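Local coordinates for ABC transporter substrate-binding protein (Vibrio cholerae, PDB 3LKV), which probably serves as the periplasmic substrate-binding component of an ABC transporter, taking a phenylalanine between its two lobes, and also binds zinc ions, at residues A56-I61 / A81-S86; N69-V74 / A256-K261; K134-N139 / G234-L239; A175-S180 / Q184-A189. One frame throughout, in Å; residues are numbered along the deposited sequence.

Contact 1 (A56-I61 / A81-S86); sequences AIAVQI and AQALVS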
loop_
_atom_site.group_PDB
_atom_site.type_symbol
_atom_site.label_atom_id
_atom_site.label_comp_id
_atom_site.label_asym_id
_atom_site.label_seq_id
_atom_site.Cartn_x
_atom_site.Cartn_y
_atom_site.Cartn_z
ATOM N N ALA A 56 10.368 3.250 -23.164
ATOM C CA ALA A 56 11.676 2.675 -22.881
ATOM C C ALA A 56 11.698 2.044 -21.494
ATOM O O ALA A 56 12.186 0.928 -21.318
ATOM C CB ALA A 56 12.759 3.737 -23.001
ATOM N N ILE A 57 11.162 2.764 -20.514
ATOM C CA ILE A 57 11.097 2.260 -19.140
ATOM C C ILE A 57 10.217 1.017 -19.134
ATOM O O ILE A 57 10.526 0.062 -18.436
ATOM C CB ILE A 57 10.639 3.336 -18.121
ATOM C CG1 ILE A 57 11.599 4.527 -18.211
ATOM C CG2 ILE A 57 10.655 2.779 -16.601
ATOM C CD1 ILE A 57 11.119 5.823 -17.363
ATOM N N ALA A 58 9.146 1.012 -19.923
ATOM C CA ALA A 58 8.339 -0.188 -20.047
ATOM C C ALA A 58 9.222 -1.426 -20.400
ATOM O O ALA A 58 9.049 -2.506 -19.831
ATOM C CB ALA A 58 7.265 0.020 -21.077
ATOM N N VAL A 59 10.182 -1.243 -21.294
ATOM C CA VAL A 59 11.051 -2.334 -21.698
ATOM C C VAL A 59 11.983 -2.705 -20.535
ATOM O O VAL A 59 12.137 -3.881 -20.196
ATOM C CB VAL A 59 11.847 -1.936 -22.947
ATOM C CG1 VAL A 59 13.036 -2.950 -23.248
ATOM C CG2 VAL A 59 10.863 -1.802 -24.133
ATOM N N GLN A 60 12.527 -1.706 -19.852
ATOM C CA GLN A 60 13.405 -2.010 -18.729
ATOM C C GLN A 60 12.707 -2.699 -17.572
ATOM O O GLN A 60 13.281 -3.539 -16.914
ATOM C CB GLN A 60 14.139 -0.726 -18.309
ATOM C CG GLN A 60 15.215 -0.473 -19.385
ATOM C CD GLN A 60 15.998 0.806 -19.239
ATOM O OE1 GLN A 60 15.461 1.820 -18.799
ATOM N NE2 GLN A 60 17.297 0.767 -19.648
ATOM N N ILE A 61 11.459 -2.323 -17.331
ATOM C CA ILE A 61 10.664 -2.948 -16.308
ATOM C C ILE A 61 10.457 -4.423 -16.665
ATOM O O ILE A 61 10.688 -5.308 -15.829
ATOM C CB ILE A 61 9.338 -2.246 -16.133
ATOM C CG1 ILE A 61 9.553 -0.934 -15.392
ATOM C CG2 ILE A 61 8.343 -3.108 -15.377
ATOM C CD1 ILE A 61 8.323 -0.029 -15.479
ATOM N N ALA A 81 2.133 -4.183 -21.539
ATOM C CA ALA A 81 1.878 -5.583 -21.905
ATOM C C ALA A 81 2.761 -6.002 -23.053
ATOM O O ALA A 81 3.329 -7.074 -23.018
ATOM C CB ALA A 81 0.407 -5.842 -22.233
ATOM N N GLN A 82 2.896 -5.144 -24.039
ATOM C CA GLN A 82 3.694 -5.437 -25.183
ATOM C C GLN A 82 5.129 -5.674 -24.802
ATOM O O GLN A 82 5.771 -6.610 -25.341
ATOM C CB GLN A 82 3.620 -4.315 -26.218
ATOM C CG GLN A 82 2.280 -4.276 -26.996
ATOM C CD GLN A 82 2.275 -3.134 -28.010
ATOM O OE1 GLN A 82 2.590 -2.022 -27.658
ATOM N NE2 GLN A 82 1.870 -3.401 -29.237
ATOM N N ALA A 83 5.660 -4.859 -23.888
ATOM C CA ALA A 83 7.053 -5.078 -23.459
ATOM C C ALA A 83 7.219 -6.404 -22.730
ATOM O O ALA A 83 8.282 -7.060 -22.804
ATOM C CB ALA A 83 7.520 -3.920 -22.563
ATOM N N LEU A 84 6.185 -6.825 -21.996
ATOM C CA LEU A 84 6.274 -8.109 -21.294
ATOM C C LEU A 84 6.326 -9.279 -22.291
ATOM O O LEU A 84 7.125 -10.225 -22.134
ATOM C CB LEU A 84 5.115 -8.273 -20.342
ATOM C CG LEU A 84 5.034 -7.376 -19.075
ATOM C CD1 LEU A 84 3.786 -7.688 -18.367
ATOM C CD2 LEU A 84 6.239 -7.523 -18.161
ATOM N N VAL A 85 5.484 -9.227 -23.312
ATOM C CA VAL A 85 5.415 -10.277 -24.335
ATOM C C VAL A 85 6.739 -10.426 -25.077
ATOM O O VAL A 85 7.168 -11.551 -25.437
ATOM C CB VAL A 85 4.232 -10.053 -25.304
ATOM C CG1 VAL A 85 4.369 -10.987 -26.579
ATOM C CG2 VAL A 85 2.954 -10.301 -24.546
ATOM N N SER A 86 7.429 -9.306 -25.235
ATOM C CA SER A 86 8.763 -9.336 -25.823
ATOM C C SER A 86 9.827 -9.972 -24.876
ATOM O O SER A 86 10.730 -10.710 -25.297
ATOM C CB SER A 86 9.106 -7.924 -26.299
ATOM O OG SER A 86 10.483 -7.915 -26.566
#
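V59 meets the methyl of A83 with its CA and its CG2 branch, while CG1 points off. Its CB lies 4.8 Å from the CB of A83. Of the two branches, CG2 is the one that faces A83, 4.3 Å from the same CB. CG1 lies anti to the backbone N (chi1 167°), which carries it away from the second helix, and the CA of V59 approaches the methyl more closely than either branch. The A83 methyl also meets the preceding residue: its CB lies 4.2 Å from the CB of A58 and 3.4 Å from the O of A58. With no longer side chain between them, the two helices can come very near, the CA atoms of V59 and A83 being 5.2 Å apart. The two helices belong to a Rossmann-like alpha/beta lobe, with the parallel strand 72-76 between them in the chain, and both pack on the same face of the sheet. The patch continues onto A62, which touches A83 and L84. Beneath helix 78-87, A81 rests on F95 of strand 93-98, while L84 and V85 reach I93.

Contact 2 (N69-V74 / A256-K261); sequences NPDVLV and AILEGK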
loop_
_atom_site.group_PDB
_atom_site.type_symbol
_atom_site.label_atom_id
_atom_site.label_comp_id
_atom_site.label_asym_id
_atom_site.label_seq_id
_atom_site.Cartn_x
_atom_site.Cartn_y
_atom_site.Cartn_z
ATOM N N ASN A 69 12.128 -13.886 -11.820
ATOM C CA ASN A 69 11.297 -15.084 -11.806
ATOM C C ASN A 69 9.970 -15.013 -10.996
ATOM O O ASN A 69 9.774 -15.699 -10.014
ATOM C CB ASN A 69 12.168 -16.244 -11.369
ATOM C CG ASN A 69 13.510 -16.246 -12.131
ATOM O OD1 ASN A 69 13.537 -16.241 -13.367
ATOM N ND2 ASN A 69 14.614 -16.156 -11.394
ATOM N N PRO A 70 9.070 -14.129 -11.392
ATOM C CA PRO A 70 7.779 -14.116 -10.718
ATOM C C PRO A 70 6.937 -15.275 -11.234
ATOM O O PRO A 70 7.223 -15.791 -12.298
ATOM C CB PRO A 70 7.173 -12.791 -11.151
ATOM C CG PRO A 70 7.734 -12.608 -12.574
ATOM C CD PRO A 70 9.133 -13.188 -12.507
ATOM N N ASP A 71 5.896 -15.647 -10.509
ATOM C CA ASP A 71 4.970 -16.707 -10.945
ATOM C C ASP A 71 4.081 -16.171 -12.061
ATOM O O ASP A 71 3.709 -16.904 -13.003
ATOM C CB ASP A 71 4.133 -17.192 -9.768
ATOM C CG ASP A 71 4.992 -17.787 -8.624
ATOM O OD1 ASP A 71 5.596 -18.842 -8.856
ATOM O OD2 ASP A 71 5.106 -17.228 -7.491
ATOM N N VAL A 72 3.684 -14.904 -11.962
ATOM C CA VAL A 72 2.797 -14.335 -12.960
ATOM C C VAL A 72 3.149 -12.879 -13.178
ATOM O O VAL A 72 3.431 -12.142 -12.212
ATOM C CB VAL A 72 1.259 -14.428 -12.560
ATOM C CG1 VAL A 72 0.400 -13.849 -13.666
ATOM C CG2 VAL A 72 0.857 -15.881 -12.299
ATOM N N LEU A 73 3.162 -12.487 -14.442
ATOM C CA LEU A 73 3.399 -11.096 -14.811
ATOM C C LEU A 73 2.069 -10.490 -15.234
ATOM O O LEU A 73 1.292 -11.159 -15.911
ATOM C CB LEU A 73 4.395 -10.996 -15.945
ATOM C CG LEU A 73 5.828 -11.402 -15.664
ATOM C CD1 LEU A 73 6.474 -11.886 -16.997
ATOM C CD2 LEU A 73 6.590 -10.210 -15.077
ATOM N N VAL A 74 1.787 -9.274 -14.790
ATOM C CA VAL A 74 0.537 -8.611 -15.125
ATOM C C VAL A 74 0.891 -7.324 -15.861
ATOM O O VAL A 74 1.700 -6.499 -15.349
ATOM C CB VAL A 74 -0.312 -8.281 -13.874
ATOM C CG1 VAL A 74 -1.521 -7.442 -14.290
ATOM C CG2 VAL A 74 -0.767 -9.579 -13.152
ATOM N N ALA A 256 -6.117 -18.525 -11.234
ATOM C CA ALA A 256 -6.241 -19.781 -11.971
ATOM C C ALA A 256 -4.848 -20.192 -12.433
ATOM O O ALA A 256 -4.477 -21.351 -12.346
ATOM C CB ALA A 256 -7.237 -19.634 -13.161
ATOM N N ILE A 257 -4.032 -19.241 -12.841
ATOM C CA ILE A 257 -2.696 -19.598 -13.327
ATOM C C ILE A 257 -1.833 -20.114 -12.182
ATOM O O ILE A 257 -1.084 -21.091 -12.309
ATOM C CB ILE A 257 -2.035 -18.397 -14.052
ATOM C CG1 ILE A 257 -2.796 -18.165 -15.360
ATOM C CG2 ILE A 257 -0.524 -18.607 -14.297
ATOM C CD1 ILE A 257 -2.515 -16.871 -16.117
ATOM N N LEU A 258 -1.928 -19.443 -11.056
ATOM C CA LEU A 258 -1.133 -19.820 -9.890
ATOM C C LEU A 258 -1.466 -21.251 -9.468
ATOM O O LEU A 258 -0.633 -21.931 -8.944
ATOM C CB LEU A 258 -1.402 -18.842 -8.718
ATOM C CG LEU A 258 -0.726 -17.453 -8.836
ATOM C CD1 LEU A 258 -1.204 -16.556 -7.753
ATOM C CD2 LEU A 258 0.800 -17.549 -8.791
ATOM N N GLU A 259 -2.679 -21.678 -9.721
ATOM C CA GLU A 259 -3.135 -22.994 -9.394
ATOM C C GLU A 259 -2.870 -24.018 -10.483
ATOM O O GLU A 259 -3.375 -25.116 -10.431
ATOM C CB GLU A 259 -4.648 -22.930 -9.056
ATOM C CG GLU A 259 -4.826 -22.330 -7.662
ATOM C CD GLU A 259 -6.148 -21.596 -7.433
ATOM O OE1 GLU A 259 -7.168 -21.936 -8.128
ATOM O OE2 GLU A 259 -6.118 -20.685 -6.530
ATOM N N GLY A 260 -2.049 -23.668 -11.451
ATOM C CA GLY A 260 -1.616 -24.609 -12.427
ATOM C C GLY A 260 -2.328 -24.577 -13.768
ATOM O O GLY A 260 -2.103 -25.472 -14.554
ATOM N N LYS A 261 -3.171 -23.579 -14.051
ATOM C CA LYS A 261 -3.709 -23.465 -15.393
ATOM C C LYS A 261 -2.678 -22.893 -16.325
ATOM O O LYS A 261 -1.913 -22.023 -15.905
ATOM C CB LYS A 261 -4.963 -22.599 -15.437
ATOM C CG LYS A 261 -6.226 -23.340 -14.944
ATOM C CD LYS A 261 -6.717 -24.408 -15.917
ATOM C CE LYS A 261 -7.428 -23.771 -17.195
ATOM N NZ LYS A 261 -7.727 -24.744 -18.321
#
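V72 puts its CG2 methyl over the junction of two side chains near the end of helix 243-258, 3.7 Å from the CG2 of I257 and 3.9 Å from the CD2 of L258. This is the strand-against-helix packing of a three-layer alpha/beta lobe: V72 begins the parallel strand 72-76 and faces helix 243-258, whereas its neighbour L73 looks to the other face of the sheet and touches F65 and V66 of helix 55-66. In V72 the CG1 branch is anti to the backbone N (chi1 -178°), leaving CG2 as the branch that enters the contact, and the valine crosses both partners at a slant. I257 extends the patch to V94 of strand 93-98, and L258 extends it to A9 of strand 9-15.

L258 starts off along the helix flank, but its CD2 swings in to meet the CB of D71 at 3.5 Å. Only the aliphatic part of the aspartate is used here. Its carboxylate is directed elsewhere, with OD2 accepting a hydrogen bond from the N of K10, and the side chain lies about 7 Å from that of the zinc ligand E45. Just past L258 the helix closes in a Schellman motif with G260 at positive phi: the N of K261 bonds the O of A256 at 3.1 Å, and the N of G260 bonds the O of I257 at 2.9 Å.

Contact 3 (K134-N139 / G234-L239); sequences KEILPN and GAIASL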
loop_
_atom_site.group_PDB
_atom_site.type_symbol
_atom_site.label_atom_id
_atom_site.label_comp_id
_atom_site.label_asym_id
_atom_site.label_seq_id
_atom_site.Cartn_x
_atom_site.Cartn_y
_atom_site.Cartn_z
ATOM N N LYS A 134 -24.148 12.141 -30.678
ATOM C CA LYS A 134 -25.218 12.667 -31.547
ATOM C C LYS A 134 -26.538 12.897 -30.791
ATOM O O LYS A 134 -27.295 13.810 -31.095
ATOM C CB LYS A 134 -25.442 11.741 -32.750
ATOM C CG LYS A 134 -26.268 12.357 -33.947
ATOM C CD LYS A 134 -25.923 11.657 -35.340
ATOM C CE LYS A 134 -27.168 11.407 -36.293
ATOM N NZ LYS A 134 -27.229 9.933 -36.741
ATOM N N GLU A 135 -26.786 12.084 -29.781
ATOM C CA GLU A 135 -27.977 12.197 -28.948
ATOM C C GLU A 135 -27.921 13.400 -28.005
ATOM O O GLU A 135 -28.919 14.107 -27.823
ATOM C CB GLU A 135 -28.179 10.912 -28.123
ATOM C CG GLU A 135 -29.561 10.810 -27.475
ATOM C CD GLU A 135 -29.695 9.650 -26.463
ATOM O OE1 GLU A 135 -28.811 8.773 -26.335
ATOM O OE2 GLU A 135 -30.700 9.638 -25.766
ATOM N N ILE A 136 -26.766 13.605 -27.401
ATOM C CA ILE A 136 -26.540 14.702 -26.472
ATOM C C ILE A 136 -26.428 16.024 -27.202
ATOM O O ILE A 136 -26.808 17.032 -26.657
ATOM C CB ILE A 136 -25.217 14.498 -25.656
ATOM C CG1 ILE A 136 -25.387 13.403 -24.608
ATOM C CG2 ILE A 136 -24.760 15.795 -24.973
ATOM C CD1 ILE A 136 -24.072 12.899 -24.053
ATOM N N LEU A 137 -25.900 15.984 -28.428
ATOM C CA LEU A 137 -25.567 17.152 -29.231
ATOM C C LEU A 137 -26.059 16.901 -30.645
ATOM O O LEU A 137 -25.261 16.544 -31.513
ATOM C CB LEU A 137 -24.047 17.359 -29.311
ATOM C CG LEU A 137 -23.278 17.710 -28.044
ATOM C CD1 LEU A 137 -21.794 17.496 -28.255
ATOM C CD2 LEU A 137 -23.577 19.166 -27.672
ATOM N N PRO A 138 -27.364 17.125 -30.902
ATOM C CA PRO A 138 -27.959 16.659 -32.167
ATOM C C PRO A 138 -27.468 17.387 -33.404
ATOM O O PRO A 138 -27.644 16.895 -34.502
ATOM C CB PRO A 138 -29.479 16.868 -31.976
ATOM C CG PRO A 138 -29.661 17.179 -30.467
ATOM C CD PRO A 138 -28.336 17.835 -30.055
ATOM N N ASN A 139 -26.855 18.545 -33.238
ATOM C CA ASN A 139 -26.309 19.291 -34.383
ATOM C C ASN A 139 -24.813 19.081 -34.629
ATOM O O ASN A 139 -24.207 19.850 -35.370
ATOM C CB ASN A 139 -26.579 20.783 -34.204
ATOM C CG ASN A 139 -28.066 21.112 -34.238
ATOM O OD1 ASN A 139 -28.606 21.641 -33.279
ATOM N ND2 ASN A 139 -28.728 20.760 -35.326
ATOM N N GLY A 234 -14.086 17.067 -15.961
ATOM C CA GLY A 234 -14.783 18.095 -16.761
ATOM C C GLY A 234 -15.310 17.765 -18.150
ATOM O O GLY A 234 -15.877 18.621 -18.799
ATOM N N ALA A 235 -15.144 16.534 -18.616
ATOM C CA ALA A 235 -15.914 16.075 -19.762
ATOM C C ALA A 235 -17.404 16.232 -19.407
ATOM O O ALA A 235 -17.795 16.040 -18.270
ATOM C CB ALA A 235 -15.596 14.607 -20.085
ATOM N N ILE A 236 -18.239 16.558 -20.368
ATOM C CA ILE A 236 -19.678 16.660 -20.070
ATOM C C ILE A 236 -20.405 15.330 -19.820
ATOM O O ILE A 236 -21.382 15.271 -19.076
ATOM C CB ILE A 236 -20.408 17.463 -21.138
ATOM C CG1 ILE A 236 -20.383 16.777 -22.494
ATOM C CG2 ILE A 236 -19.791 18.840 -21.212
ATOM C CD1 ILE A 236 -21.222 17.529 -23.535
ATOM N N ALA A 237 -19.901 14.259 -20.407
ATOM C CA ALA A 237 -20.540 12.989 -20.310
ATOM C C ALA A 237 -19.487 11.943 -20.574
ATOM O O ALA A 237 -18.465 12.235 -21.220
ATOM C CB ALA A 237 -21.632 12.886 -21.325
ATOM N N SER A 238 -19.739 10.719 -20.132
ATOM C CA SER A 238 -18.868 9.602 -20.487
ATOM C C SER A 238 -19.610 8.306 -20.482
ATOM O O SER A 238 -20.637 8.174 -19.799
ATOM C CB SER A 238 -17.701 9.523 -19.510
ATOM O OG SER A 238 -18.181 9.266 -18.200
ATOM N N LEU A 239 -19.090 7.321 -21.203
ATOM C CA LEU A 239 -19.682 5.986 -21.159
ATOM C C LEU A 239 -18.579 4.936 -21.027
ATOM O O LEU A 239 -18.225 4.249 -21.987
ATOM C CB LEU A 239 -20.566 5.744 -22.391
ATOM C CG LEU A 239 -21.352 4.444 -22.426
ATOM C CD1 LEU A 239 -22.399 4.473 -21.307
ATOM C CD2 LEU A 239 -21.997 4.211 -23.802
#
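I136 and I236 lie side by side and run in opposite senses, each isoleucine reaching past the other from its own backbone. The branches that meet are the short CG2 of I136 and the terminal CD1 of I236, 4.2 Å apart, a loose van der Waals touch. The longer branch of I136 goes to a different target. Its CG1 is anti to the carbonyl carbon (chi1 -73°) and its chain is extended, so that CD1 is delivered to the CB of A237 at 3.7 Å, the tighter of the two approaches. I136 is therefore split between two successive residues, one methyl for each.

The orientation of I236 is the less usual one. Its CG1 stands between the backbone N and the carbonyl carbon (chi1 65°), and the extended second torsion carries CD1 out toward the helix end. L137, where the chain leaves helical angles, comes up to the same methyl from farther off: its CD1 is 4.8 Å from the CD1 of I236. All the groups that meet are hydrocarbon, and the three closest residues are buried.

The contact seats the C-terminal end of helix 126-136 against the start of strand 237-240, in the second alpha/beta lobe of the periplasmic-binding-protein fold. That strand runs between strand 223-225, parallel to it, and strand 275-278, antiparallel, so that A237 touches both F224 and I278. Helix 292-297 closes in alongside: V294 packs on I136, and R297 forms a salt bridge with E135.

Contact 4 (A175-S180 / Q184-A189); sequences ATALKS and QSATQA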
loop_
_atom_site.group_PDB
_atom_site.type_symbol
_atom_site.label_atom_id
_atom_site.label_comp_id
_atom_site.label_asym_id
_atom_site.label_seq_id
_atom_site.Cartn_x
_atom_site.Cartn_y
_atom_site.Cartn_z
ATOM N N ALA A 175 -5.682 15.192 -34.456
ATOM C CA ALA A 175 -4.328 15.638 -34.237
ATOM C C ALA A 175 -3.593 14.603 -33.383
ATOM O O ALA A 175 -4.204 13.938 -32.538
ATOM C CB ALA A 175 -4.329 16.953 -33.593
ATOM N N THR A 176 -2.294 14.451 -33.589
ATOM C CA THR A 176 -1.565 13.491 -32.798
ATOM C C THR A 176 -0.772 14.184 -31.731
ATOM O O THR A 176 -0.449 15.341 -31.861
ATOM C CB THR A 176 -0.655 12.585 -33.636
ATOM O OG1 THR A 176 0.247 13.378 -34.393
ATOM C CG2 THR A 176 -1.515 11.732 -34.540
ATOM N N ALA A 177 -0.501 13.441 -30.662
ATOM C CA ALA A 177 0.313 13.893 -29.559
ATOM C C ALA A 177 1.224 12.730 -29.213
ATOM O O ALA A 177 0.750 11.659 -28.870
ATOM C CB ALA A 177 -0.591 14.253 -28.365
ATOM N N LEU A 178 2.522 12.926 -29.347
ATOM C CA LEU A 178 3.482 11.859 -29.120
ATOM C C LEU A 178 3.787 11.630 -27.643
ATOM O O LEU A 178 4.342 10.610 -27.276
ATOM C CB LEU A 178 4.801 12.169 -29.855
ATOM C CG LEU A 178 4.619 12.416 -31.376
ATOM C CD1 LEU A 178 5.972 12.733 -32.034
ATOM C CD2 LEU A 178 3.928 11.205 -32.056
ATOM N N LYS A 179 3.513 12.609 -26.811
ATOM C CA LYS A 179 3.709 12.463 -25.396
ATOM C C LYS A 179 2.721 13.393 -24.717
ATOM O O LYS A 179 2.130 14.266 -25.369
ATOM C CB LYS A 179 5.150 12.795 -25.019
ATOM C CG LYS A 179 5.567 14.106 -25.502
ATOM C CD LYS A 179 7.073 14.309 -25.291
ATOM C CE LYS A 179 7.430 15.779 -25.602
ATOM N NZ LYS A 179 6.950 16.201 -26.976
ATOM N N SER A 180 2.504 13.171 -23.427
ATOM C CA SER A 180 1.403 13.822 -22.776
ATOM C C SER A 180 1.520 15.315 -22.711
ATOM O O SER A 180 0.525 15.965 -22.685
ATOM C CB SER A 180 1.088 13.213 -21.411
ATOM O OG SER A 180 2.208 13.107 -20.605
ATOM N N GLN A 184 -2.240 19.130 -24.777
ATOM C CA GLN A 184 -2.965 20.405 -24.699
ATOM C C GLN A 184 -2.848 21.230 -26.015
ATOM O O GLN A 184 -3.848 21.708 -26.564
ATOM C CB GLN A 184 -2.529 21.193 -23.459
ATOM C CG GLN A 184 -3.239 22.530 -23.321
ATOM C CD GLN A 184 -2.982 23.240 -21.971
ATOM O OE1 GLN A 184 -2.537 22.659 -21.025
ATOM N NE2 GLN A 184 -3.283 24.489 -21.918
ATOM N N SER A 185 -1.640 21.345 -26.543
ATOM C CA SER A 185 -1.448 21.994 -27.842
ATOM C C SER A 185 -2.242 21.317 -28.970
ATOM O O SER A 185 -2.795 21.999 -29.802
ATOM C CB SER A 185 0.005 21.922 -28.282
ATOM O OG SER A 185 0.784 22.593 -27.381
ATOM N N ALA A 186 -2.183 19.997 -29.042
ATOM C CA ALA A 186 -2.968 19.254 -30.019
ATOM C C ALA A 186 -4.466 19.565 -29.868
ATOM O O ALA A 186 -5.127 19.830 -30.850
ATOM C CB ALA A 186 -2.723 17.730 -29.879
ATOM N N THR A 187 -4.992 19.537 -28.655
ATOM C CA THR A 187 -6.388 19.893 -28.429
ATOM C C THR A 187 -6.694 21.324 -28.931
ATOM O O THR A 187 -7.671 21.562 -29.641
ATOM C CB THR A 187 -6.725 19.814 -26.972
ATOM O OG1 THR A 187 -6.368 18.508 -26.505
ATOM C CG2 THR A 187 -8.244 20.090 -26.714
ATOM N N GLN A 188 -5.831 22.258 -28.557
ATOM C CA GLN A 188 -5.964 23.640 -28.998
ATOM C C GLN A 188 -5.987 23.741 -30.510
ATOM O O GLN A 188 -6.779 24.480 -31.056
ATOM C CB GLN A 188 -4.813 24.464 -28.462
ATOM C CG GLN A 188 -4.936 25.900 -28.776
ATOM C CD GLN A 188 -3.662 26.635 -28.478
ATOM O OE1 GLN A 188 -2.589 26.274 -28.982
ATOM N NE2 GLN A 188 -3.755 27.658 -27.653
ATOM N N ALA A 189 -5.117 23.004 -31.185
ATOM C CA ALA A 189 -5.091 23.044 -32.637
ATOM C C ALA A 189 -6.430 22.647 -33.268
ATOM O O ALA A 189 -6.695 23.005 -34.423
ATOM C CB ALA A 189 -3.960 22.144 -33.205
HETATM O O HOH W 1 -0.603 18.550 -22.592
#
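The end of strand 171-176 runs close under the helix that follows it, with the CA atoms of A175 and A186 only 5.7 Å apart. Extended backbone at A175 and T176 makes the residues alternate: the CB atoms of A175 and A177 are directed at the helix, and that of T176 is directed away from it. A186 answers with a single methyl aimed at the strand. Its CB lies 4.1 Å from the CB of A175 and 4.4 Å from the CB of A177, and between these two it meets the O of T176 at 3.8 Å. At this point the strand side offers the T176 carbonyl and the two methyls of A175 and A177 to the methyl of A186, small groups that allow the close approach.

Where the chain turns from strand to helix, a water bridges the two segments. It donates to the O of S180 and accepts from the N of Q184, each at 2.8 Å, so both of these main-chain groups near the start of the helix are satisfied. In the same turn K179 NZ forms a salt bridge with D182.

Helix 183-191 is the connection of a beta-alpha-beta crossover from strand 171-176, at the edge of the mixed sheet, to strand 196-199. It passes over strand 142-147, where A177, A186 and T187 all touch V146, and T187 and Q184 also pack on helix 209-218.

Overall arrangement
The four contacts divide between the two lobes of a periplasmic-binding-protein fold. Contacts 1 and 2 lie in the lobe built on the six-stranded parallel sheet, with centres 18 Å apart; they touch where the CD1 of L84 lies 3.8 Å from the C of V74. Contacts 3 and 4 serve the mixed sheet of the other, with centres 21 Å apart and no direct touch. Across the lobes, contacts 2 and 3 are centred 42 Å apart. Along the chain the segments of contacts 1 and 2 alternate, and contact 4 is nested within contact 3; contact 2 encloses both, since helix 243-258 follows strand 237-240 of one lobe yet packs in the other. The bound phenylalanine sits between the lobes.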